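Local coordinates for putative uncharacterized protein (Dictyostelium purpureum, PDB 4R12) that probably serves as an essential, putatively substrate-recruiting subunit of gamma-secretase, the complex that cuts Notch receptors and other integral membrane proteins within the membrane, at residues 373-378 / 402-407; 342-347 / 398-403; 36-41 / 173-178. All coordinates share one frame; numbering follows the deposited sequence.

Contact 1: residues 373-378 / 402-407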
loop_
_atom_site.group_PDB
_atom_site.type_symbol
_atom_site.label_atom_id
_atom_site.label_comp_id
_atom_site.label_asym_id
_atom_site.label_seq_id
_atom_site.Cartn_x
_atom_site.Cartn_y
_atom_site.Cartn_z
ATOM N N LYS A 373 4.982 -24.840 -2.581
ATOM C CA LYS A 373 4.524 -25.761 -1.553
ATOM C C LYS A 373 3.092 -25.457 -1.149
ATOM O O LYS A 373 2.645 -24.312 -1.216
ATOM C CB LYS A 373 5.435 -25.695 -0.325
ATOM C CG LYS A 373 6.736 -26.439 -0.514
ATOM C CD LYS A 373 7.727 -26.141 0.597
ATOM C CE LYS A 373 9.112 -26.656 0.209
ATOM N NZ LYS A 373 10.123 -26.386 1.263
ATOM N N PRO A 374 2.362 -26.490 -0.720
ATOM C CA PRO A 374 1.039 -26.221 -0.166
ATOM C C PRO A 374 1.137 -25.631 1.236
ATOM O O PRO A 374 2.134 -25.841 1.936
ATOM C CB PRO A 374 0.380 -27.613 -0.138
ATOM C CG PRO A 374 1.524 -28.562 -0.055
ATOM C CD PRO A 374 2.632 -27.935 -0.854
ATOM N N THR A 375 0.110 -24.893 1.640
ATOM C CA THR A 375 0.007 -24.468 3.026
ATOM C C THR A 375 -0.529 -25.611 3.904
ATOM O O THR A 375 -1.123 -26.568 3.396
ATOM C CB THR A 375 -0.891 -23.225 3.160
ATOM O OG1 THR A 375 -0.874 -22.776 4.514
ATOM C CG2 THR A 375 -2.334 -23.530 2.738
ATOM N N THR A 376 -0.289 -25.517 5.215
ATOM C CA THR A 376 -0.821 -26.480 6.190
ATOM C C THR A 376 -2.002 -25.859 6.935
ATOM O O THR A 376 -2.677 -26.508 7.755
ATOM C CB THR A 376 0.266 -26.918 7.200
ATOM O OG1 THR A 376 0.754 -25.774 7.918
ATOM C CG2 THR A 376 1.430 -27.588 6.478
ATOM N N GLN A 377 -2.249 -24.585 6.639
ATOM C CA GLN A 377 -3.285 -23.840 7.324
ATOM C C GLN A 377 -4.629 -24.080 6.653
ATOM O O GLN A 377 -4.702 -24.290 5.443
ATOM C CB GLN A 377 -2.925 -22.342 7.353
ATOM C CG GLN A 377 -1.639 -22.052 8.146
ATOM C CD GLN A 377 -1.665 -22.672 9.558
ATOM O OE1 GLN A 377 -0.903 -23.592 9.857
ATOM N NE2 GLN A 377 -2.534 -22.158 10.419
ATOM N N THR A 378 -5.692 -24.069 7.454
ATOM C CA THR A 378 -7.029 -24.344 6.939
ATOM C C THR A 378 -7.875 -23.089 6.781
ATOM O O THR A 378 -9.065 -23.173 6.461
ATOM C CB THR A 378 -7.769 -25.336 7.836
ATOM O OG1 THR A 378 -7.703 -24.894 9.198
ATOM C CG2 THR A 378 -7.129 -26.706 7.721
ATOM N N ASP A 402 4.743 -15.969 0.533
ATOM C CA ASP A 402 6.056 -16.485 0.906
ATOM C C ASP A 402 6.057 -17.131 2.292
ATOM O O ASP A 402 7.115 -17.272 2.919
ATOM C CB ASP A 402 7.119 -15.385 0.847
ATOM C CG ASP A 402 6.770 -14.179 1.686
ATOM O OD1 ASP A 402 5.875 -14.283 2.565
ATOM O OD2 ASP A 402 7.389 -13.115 1.445
ATOM N N HIS A 403 4.881 -17.532 2.766
ATOM C CA HIS A 403 4.788 -18.152 4.083
ATOM C C HIS A 403 3.715 -19.235 4.132
ATOM O O HIS A 403 2.670 -19.137 3.477
ATOM C CB HIS A 403 4.481 -17.090 5.148
ATOM C CG HIS A 403 3.225 -16.319 4.867
ATOM N ND1 HIS A 403 2.018 -16.602 5.478
ATOM C CD2 HIS A 403 2.977 -15.310 4.001
ATOM C CE1 HIS A 403 1.091 -15.784 5.015
ATOM N NE2 HIS A 403 1.644 -14.991 4.115
ATOM N N ASP A 404 3.966 -20.258 4.940
ATOM C CA ASP A 404 2.956 -21.274 5.213
ATOM C C ASP A 404 1.956 -20.698 6.215
ATOM O O ASP A 404 0.795 -20.428 5.871
ATOM C CB ASP A 404 3.605 -22.556 5.740
ATOM C CG ASP A 404 2.580 -23.562 6.280
ATOM O OD1 ASP A 404 1.405 -23.514 5.848
ATOM O OD2 ASP A 404 2.953 -24.393 7.130
ATOM N N TYR A 405 2.403 -20.497 7.448
ATOM C CA TYR A 405 1.558 -19.850 8.454
ATOM C C TYR A 405 2.108 -18.444 8.784
ATOM O O TYR A 405 1.825 -17.484 8.062
ATOM C CB TYR A 405 1.454 -20.742 9.708
ATOM C CG TYR A 405 0.571 -20.204 10.823
ATOM C CD1 TYR A 405 -0.312 -19.154 10.605
ATOM C CD2 TYR A 405 0.633 -20.748 12.107
ATOM C CE1 TYR A 405 -1.109 -18.652 11.628
ATOM C CE2 TYR A 405 -0.163 -20.255 13.141
ATOM C CZ TYR A 405 -1.029 -19.203 12.892
ATOM O OH TYR A 405 -1.816 -18.703 13.900
ATOM N N LYS A 406 2.876 -18.326 9.868
ATOM C CA LYS A 406 3.477 -17.050 10.289
ATOM C C LYS A 406 4.168 -16.316 9.123
ATOM O O LYS A 406 4.939 -16.914 8.373
ATOM C CB LYS A 406 4.483 -17.312 11.429
ATOM C CG LYS A 406 5.421 -16.166 11.769
ATOM C CD LYS A 406 6.380 -16.538 12.934
ATOM C CE LYS A 406 7.202 -15.313 13.381
ATOM N NZ LYS A 406 7.612 -15.382 14.815
ATOM N N TYR A 407 3.864 -15.029 8.966
ATOM C CA TYR A 407 4.475 -14.206 7.918
ATOM C C TYR A 407 5.990 -14.371 7.859
ATOM O O TYR A 407 6.654 -14.404 8.894
ATOM C CB TYR A 407 4.163 -12.714 8.155
ATOM C CG TYR A 407 2.785 -12.228 7.750
ATOM C CD1 TYR A 407 1.912 -13.027 7.015
ATOM C CD2 TYR A 407 2.368 -10.940 8.083
ATOM C CE1 TYR A 407 0.650 -12.552 6.638
ATOM C CE2 TYR A 407 1.119 -10.458 7.707
ATOM C CZ TYR A 407 0.262 -11.272 6.993
ATOM O OH TYR A 407 -0.976 -10.783 6.621
#

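Contact 2: residues 342-347 / 398-403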
loop_
_atom_site.group_PDB
_atom_site.type_symbol
_atom_site.label_atom_id
_atom_site.label_comp_id
_atom_site.label_asym_id
_atom_site.label_seq_id
_atom_site.Cartn_x
_atom_site.Cartn_y
_atom_site.Cartn_z
ATOM N N LEU A 342 7.668 -20.640 -2.398
ATOM C CA LEU A 342 6.456 -19.838 -2.294
ATOM C C LEU A 342 5.325 -20.784 -1.973
ATOM O O LEU A 342 5.366 -21.951 -2.352
ATOM C CB LEU A 342 6.168 -19.058 -3.585
ATOM C CG LEU A 342 7.136 -17.915 -3.899
ATOM C CD1 LEU A 342 6.816 -17.295 -5.285
ATOM C CD2 LEU A 342 7.117 -16.826 -2.803
ATOM N N TYR A 343 4.310 -20.276 -1.288
ATOM C CA TYR A 343 3.251 -21.119 -0.749
ATOM C C TYR A 343 1.928 -20.820 -1.425
ATOM O O TYR A 343 1.603 -19.673 -1.703
ATOM C CB TYR A 343 3.152 -20.927 0.766
ATOM C CG TYR A 343 4.333 -21.538 1.474
ATOM C CD1 TYR A 343 5.508 -20.815 1.670
ATOM C CD2 TYR A 343 4.295 -22.861 1.907
ATOM C CE1 TYR A 343 6.609 -21.393 2.302
ATOM C CE2 TYR A 343 5.379 -23.443 2.530
ATOM C CZ TYR A 343 6.530 -22.705 2.729
ATOM O OH TYR A 343 7.600 -23.298 3.360
ATOM N N LEU A 344 1.187 -21.872 -1.730
ATOM C CA LEU A 344 -0.070 -21.738 -2.446
ATOM C C LEU A 344 -1.236 -21.948 -1.494
ATOM O O LEU A 344 -1.437 -23.052 -0.991
ATOM C CB LEU A 344 -0.134 -22.746 -3.606
ATOM C CG LEU A 344 0.960 -22.548 -4.661
ATOM C CD1 LEU A 344 0.795 -23.560 -5.787
ATOM C CD2 LEU A 344 0.966 -21.114 -5.216
ATOM N N HIS A 345 -1.986 -20.882 -1.224
ATOM C CA HIS A 345 -3.157 -20.975 -0.360
ATOM C C HIS A 345 -4.388 -20.947 -1.241
ATOM O O HIS A 345 -4.656 -19.946 -1.895
ATOM C CB HIS A 345 -3.181 -19.820 0.657
ATOM C CG HIS A 345 -1.900 -19.674 1.419
ATOM N ND1 HIS A 345 -1.802 -19.943 2.765
ATOM C CD2 HIS A 345 -0.658 -19.320 1.012
ATOM C CE1 HIS A 345 -0.556 -19.747 3.162
ATOM N NE2 HIS A 345 0.159 -19.369 2.119
ATOM N N THR A 346 -5.142 -22.040 -1.249
ATOM C CA THR A 346 -6.192 -22.202 -2.244
ATOM C C THR A 346 -7.584 -22.175 -1.630
ATOM O O THR A 346 -7.766 -22.503 -0.456
ATOM C CB THR A 346 -6.011 -23.530 -3.038
ATOM O OG1 THR A 346 -6.015 -24.641 -2.135
ATOM C CG2 THR A 346 -4.692 -23.521 -3.791
ATOM N N ALA A 347 -8.563 -21.770 -2.432
ATOM C CA ALA A 347 -9.959 -21.810 -2.019
ATOM C C ALA A 347 -10.835 -21.914 -3.257
ATOM O O ALA A 347 -10.345 -21.818 -4.382
ATOM C CB ALA A 347 -10.313 -20.573 -1.193
ATOM N N VAL A 398 -6.324 -18.942 -6.003
ATOM C CA VAL A 398 -4.979 -19.260 -5.561
ATOM C C VAL A 398 -4.311 -17.997 -5.062
ATOM O O VAL A 398 -4.083 -17.059 -5.833
ATOM C CB VAL A 398 -4.125 -19.871 -6.680
ATOM C CG1 VAL A 398 -2.732 -20.195 -6.150
ATOM C CG2 VAL A 398 -4.801 -21.134 -7.262
ATOM N N VAL A 399 -4.030 -17.971 -3.768
ATOM C CA VAL A 399 -3.279 -16.881 -3.175
ATOM C C VAL A 399 -1.830 -17.342 -3.028
ATOM O O VAL A 399 -1.547 -18.328 -2.358
ATOM C CB VAL A 399 -3.868 -16.461 -1.814
ATOM C CG1 VAL A 399 -3.108 -15.283 -1.235
ATOM C CG2 VAL A 399 -5.354 -16.118 -1.968
ATOM N N ILE A 400 -0.919 -16.635 -3.682
ATOM C CA ILE A 400 0.494 -16.978 -3.635
ATOM C C ILE A 400 1.230 -16.099 -2.617
ATOM O O ILE A 400 1.202 -14.882 -2.732
ATOM C CB ILE A 400 1.152 -16.810 -5.028
ATOM C CG1 ILE A 400 0.378 -17.603 -6.092
ATOM C CG2 ILE A 400 2.617 -17.208 -4.978
ATOM C CD1 ILE A 400 1.009 -17.537 -7.510
ATOM N N THR A 401 1.880 -16.719 -1.632
ATOM C CA THR A 401 2.604 -15.984 -0.594
ATOM C C THR A 401 3.965 -16.606 -0.338
ATOM O O THR A 401 4.292 -17.661 -0.891
ATOM C CB THR A 401 1.835 -15.968 0.773
ATOM O OG1 THR A 401 2.090 -17.191 1.480
ATOM C CG2 THR A 401 0.331 -15.802 0.580
ATOM N N ASP A 402 4.743 -15.969 0.533
ATOM C CA ASP A 402 6.056 -16.485 0.906
ATOM C C ASP A 402 6.057 -17.131 2.292
ATOM O O ASP A 402 7.115 -17.272 2.919
ATOM C CB ASP A 402 7.119 -15.385 0.847
ATOM C CG ASP A 402 6.770 -14.179 1.686
ATOM O OD1 ASP A 402 5.875 -14.283 2.565
ATOM O OD2 ASP A 402 7.389 -13.115 1.445
ATOM N N HIS A 403 4.881 -17.532 2.766
ATOM C CA HIS A 403 4.788 -18.152 4.083
ATOM C C HIS A 403 3.715 -19.235 4.132
ATOM O O HIS A 403 2.670 -19.137 3.477
ATOM C CB HIS A 403 4.481 -17.090 5.148
ATOM C CG HIS A 403 3.225 -16.319 4.867
ATOM N ND1 HIS A 403 2.018 -16.602 5.478
ATOM C CD2 HIS A 403 2.977 -15.310 4.001
ATOM C CE1 HIS A 403 1.091 -15.784 5.015
ATOM N NE2 HIS A 403 1.644 -14.991 4.115
#

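Contact 3: residues 36-41 / 173-178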
loop_
_atom_site.group_PDB
_atom_site.type_symbol
_atom_site.label_atom_id
_atom_site.label_comp_id
_atom_site.label_asym_id
_atom_site.label_seq_id
_atom_site.Cartn_x
_atom_site.Cartn_y
_atom_site.Cartn_z
ATOM N N CYS A 36 -0.894 10.341 15.935
ATOM C CA CYS A 36 -0.339 11.434 16.718
ATOM C C CYS A 36 -0.787 12.800 16.216
ATOM O O CYS A 36 -1.250 12.947 15.087
ATOM C CB CYS A 36 1.190 11.385 16.687
ATOM S SG CYS A 36 1.927 9.733 16.640
ATOM N N SER A 37 -0.604 13.796 17.070
ATOM C CA SER A 37 -0.790 15.181 16.696
ATOM C C SER A 37 0.069 16.049 17.593
ATOM O O SER A 37 0.347 15.683 18.731
ATOM C CB SER A 37 -2.260 15.590 16.817
ATOM O OG SER A 37 -2.423 16.962 16.503
ATOM N N SER A 38 0.506 17.190 17.078
ATOM C CA SER A 38 1.059 18.205 17.957
ATOM C C SER A 38 -0.088 18.985 18.583
ATOM O O SER A 38 -1.239 18.894 18.136
ATOM C CB SER A 38 1.995 19.151 17.197
ATOM O OG SER A 38 1.271 19.929 16.265
ATOM N N LYS A 39 0.218 19.730 19.637
ATOM C CA LYS A 39 -0.731 20.700 20.151
ATOM C C LYS A 39 -0.886 21.807 19.120
ATOM O O LYS A 39 -0.060 21.955 18.197
ATOM C CB LYS A 39 -0.264 21.276 21.494
ATOM C CG LYS A 39 -0.411 20.322 22.681
ATOM C CD LYS A 39 -1.861 20.202 23.116
ATOM C CE LYS A 39 -2.037 19.295 24.340
ATOM N NZ LYS A 39 -0.775 19.185 25.125
ATOM N N HIS A 40 -1.958 22.573 19.261
ATOM C CA HIS A 40 -2.134 23.771 18.463
ATOM C C HIS A 40 -0.933 24.687 18.707
ATOM O O HIS A 40 -0.629 25.009 19.854
ATOM C CB HIS A 40 -3.447 24.472 18.827
ATOM C CG HIS A 40 -3.846 25.543 17.861
ATOM N ND1 HIS A 40 -3.712 26.885 18.141
ATOM C CD2 HIS A 40 -4.372 25.470 16.617
ATOM C CE1 HIS A 40 -4.144 27.594 17.114
ATOM N NE2 HIS A 40 -4.550 26.759 16.175
ATOM N N GLY A 41 -0.229 25.062 17.640
ATOM C CA GLY A 41 0.949 25.902 17.771
ATOM C C GLY A 41 2.250 25.123 17.890
ATOM O O GLY A 41 3.315 25.707 18.057
ATOM N N LEU A 173 8.334 20.589 16.875
ATOM C CA LEU A 173 7.588 19.743 15.959
ATOM C C LEU A 173 6.171 20.292 15.733
ATOM O O LEU A 173 5.361 20.363 16.664
ATOM C CB LEU A 173 7.515 18.302 16.499
ATOM C CG LEU A 173 8.748 17.386 16.494
ATOM C CD1 LEU A 173 9.906 17.936 17.322
ATOM C CD2 LEU A 173 8.372 15.974 16.974
ATOM N N ASP A 174 5.880 20.673 14.496
ATOM C CA ASP A 174 4.557 21.145 14.094
ATOM C C ASP A 174 3.833 20.094 13.260
ATOM O O ASP A 174 4.259 19.777 12.145
ATOM C CB ASP A 174 4.657 22.438 13.275
ATOM C CG ASP A 174 5.401 23.532 13.996
ATOM O OD1 ASP A 174 5.119 23.753 15.189
ATOM O OD2 ASP A 174 6.268 24.174 13.366
ATOM N N SER A 175 2.744 19.559 13.797
ATOM C CA SER A 175 1.899 18.635 13.054
ATOM C C SER A 175 0.516 18.624 13.671
ATOM O O SER A 175 0.071 17.613 14.208
ATOM C CB SER A 175 2.504 17.222 13.033
ATOM O OG SER A 175 2.584 16.667 14.337
ATOM N N PHE A 176 -0.165 19.767 13.602
ATOM C CA PHE A 176 -1.483 19.891 14.198
ATOM C C PHE A 176 -2.556 19.220 13.359
ATOM O O PHE A 176 -2.785 19.605 12.216
ATOM C CB PHE A 176 -1.879 21.351 14.412
ATOM C CG PHE A 176 -3.255 21.497 15.003
ATOM C CD1 PHE A 176 -3.486 21.150 16.327
ATOM C CD2 PHE A 176 -4.319 21.937 14.232
ATOM C CE1 PHE A 176 -4.753 21.254 16.877
ATOM C CE2 PHE A 176 -5.598 22.051 14.779
ATOM C CZ PHE A 176 -5.811 21.707 16.099
ATOM N N MET A 177 -3.215 18.227 13.953
ATOM C CA MET A 177 -4.265 17.466 13.291
ATOM C C MET A 177 -5.632 18.022 13.654
ATOM O O MET A 177 -6.028 18.006 14.818
ATOM C CB MET A 177 -4.169 15.980 13.671
ATOM C CG MET A 177 -2.827 15.341 13.298
ATOM S SD MET A 177 -2.639 15.125 11.514
ATOM C CE MET A 177 -0.933 15.638 11.294
ATOM N N GLN A 178 -6.350 18.527 12.660
ATOM C CA GLN A 178 -7.646 19.145 12.921
ATOM C C GLN A 178 -8.680 18.133 13.389
ATOM O O GLN A 178 -9.513 18.442 14.224
ATOM C CB GLN A 178 -8.172 19.853 11.681
ATOM C CG GLN A 178 -7.388 21.068 11.282
ATOM C CD GLN A 178 -8.135 21.886 10.260
ATOM O OE1 GLN A 178 -8.960 22.733 10.611
ATOM N NE2 GLN A 178 -7.868 21.624 8.987
HETATM O O HOH W 1 -5.679 17.594 17.367
#

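Contact 1: residues 373-378 / 402-407
T375 and D404 come within 4.9 Å of each other at their CA atoms, just past the end of strand 370-374, but no backbone-to-backbone hydrogen bond joins the two segments and side chains make the junction. D404 carries most of it, with CG anti to the backbone N (chi1 170°) and its side chain crossing both threonines at about a right angle. Its OD1 accepts twice, from T375 OG1 at 2.7 Å, nearly in line with the C-O bond, and from T376 N at 2.7 Å, on the syn side but 30° out of the carboxylate plane. OD2 receives T376 OG1 through its syn lone pair (2.7 Å). A hydroxyl residue suits T375's place because its OG1 also accepts Q377 N, at 3.1 Å, in an ST turn. Beyond it, Q377 stacks its amide on one face of the Y405 ring, the planes 4° apart and NE2 3.6 Å above the ring centre. An alanine in place of D404 would probably leave both threonine hydroxyls and T376 N without their acceptor and weaken the tie between the two segments. Around the contact, Y405 OH bonds E126 N and its ring meets W127 edge-to-face, while K373 pairs through its backbone with strand 339-347, whose Y343 touches D404.

Contact 2: residues 342-347 / 398-403
H345 reaches from strand 339-347 across V399 and T401 of strand 397-401 to H403, just beyond that strand's end. Its CB lies 3.7 Å from V399 O, and chi1 of -52° sets CG beside the backbone N, 4.0 Å from V399 O. CD2 follows, 3.6 Å from V399 O, which sits at the ring edge, and near T401 OG1. CE1 packs against H403 O at 3.3 Å. At the tip NE2 donates to that same oxygen at 2.9 Å, in the ring plane and nearly along the C=O axis; T401 OG1 stands 3.0 Å from NE2, hydrogen-bonded with either atom as possible donor. The strands beneath are antiparallel: Y343 with T401 and H345 with V399 are hydrogen-bonded pairs, Y343 N to T401 O being 2.6 Å. On the other face, L344 CD2 packs 3.7 Å from I400 CG1, where the apolar leucine and beta-branched isoleucine suit a surface covered by helix 352-362. T401 OG1 also accepts H403 N in an ST turn. The chemistry is therefore two-sided: one face is largely apolar, with L344, V398 and I400 packed together, while on the other a buried imidazole satisfies a carbonyl beyond the strand pairing, and its two bonds at NE2 are likely to fix the ring's rotation.

Contact 3: residues 36-41 / 173-178
S37 and S38, in the loop that connects strand 33-34 to strand 43-50 of the nicastrin small lobe, hook side-chain hydroxyls onto the backbone of S175 and M177, where the chain carries on from strand 169-174. The touching parts run 106° apart end to end, and two of the three direct hydrogen bonds use a serine hydroxyl. S37 OG, anti to its backbone N (chi1 178°), accepts M177 N at 3.0 Å and donates to S38 O at 2.8 Å, in the carbonyl plane on a lone pair. A water gives a bond of 2.6 Å to M177 O and a weak one to S37 OG, adding a second, looser bridge. S38 works in the same double fashion: its OG accepts S175 N at 2.9 Å and donates to K39 O. Its own backbone N completes the exchange by donating to S175 O at 2.9 Å, from well above the carbonyl plane. Serine suits both places, being small enough to sit against the opposite backbone while its hydroxyl both gives and accepts. Further along, H40 directs its ring edge at the face of F176 with the planes at 86°, CD2 standing 4.0 Å above the ring centre. In this T-shaped pair H40 covers part of one face of F176, which stays exposed at the surface. M177 CG packs 3.4 Å from C36 O. G41 has a positive phi, where a side chain would collide with the carbonyl oxygen of H40. C36 is disulfide-bonded to C24 in strand 21-29, whose T25 and K26 touch M177; L173 pairs through its backbone with N43 at the start of strand 43-50, and D174 with A581 of strand 581-586.

Contact 3 comes first along the chain and closes within the small lobe before the other two open in the large lobe, whose family is related to zinc exopeptidases. Its centre lies about 42 Å from the centres of contacts 1 and 2, on the opposite side of the chain's centre. Contacts 1 and 2 are neighbours, their centres about 7 Å apart, and share D402 and H403. Strand 339-347 lies between strands 370-374 and 397-401, parallel to the first and antiparallel to the second, so contact 2 is the buried strand pairing and contact 1 the surface joint beyond it. Each lobe thus has its own local ties between sequence-distant segments.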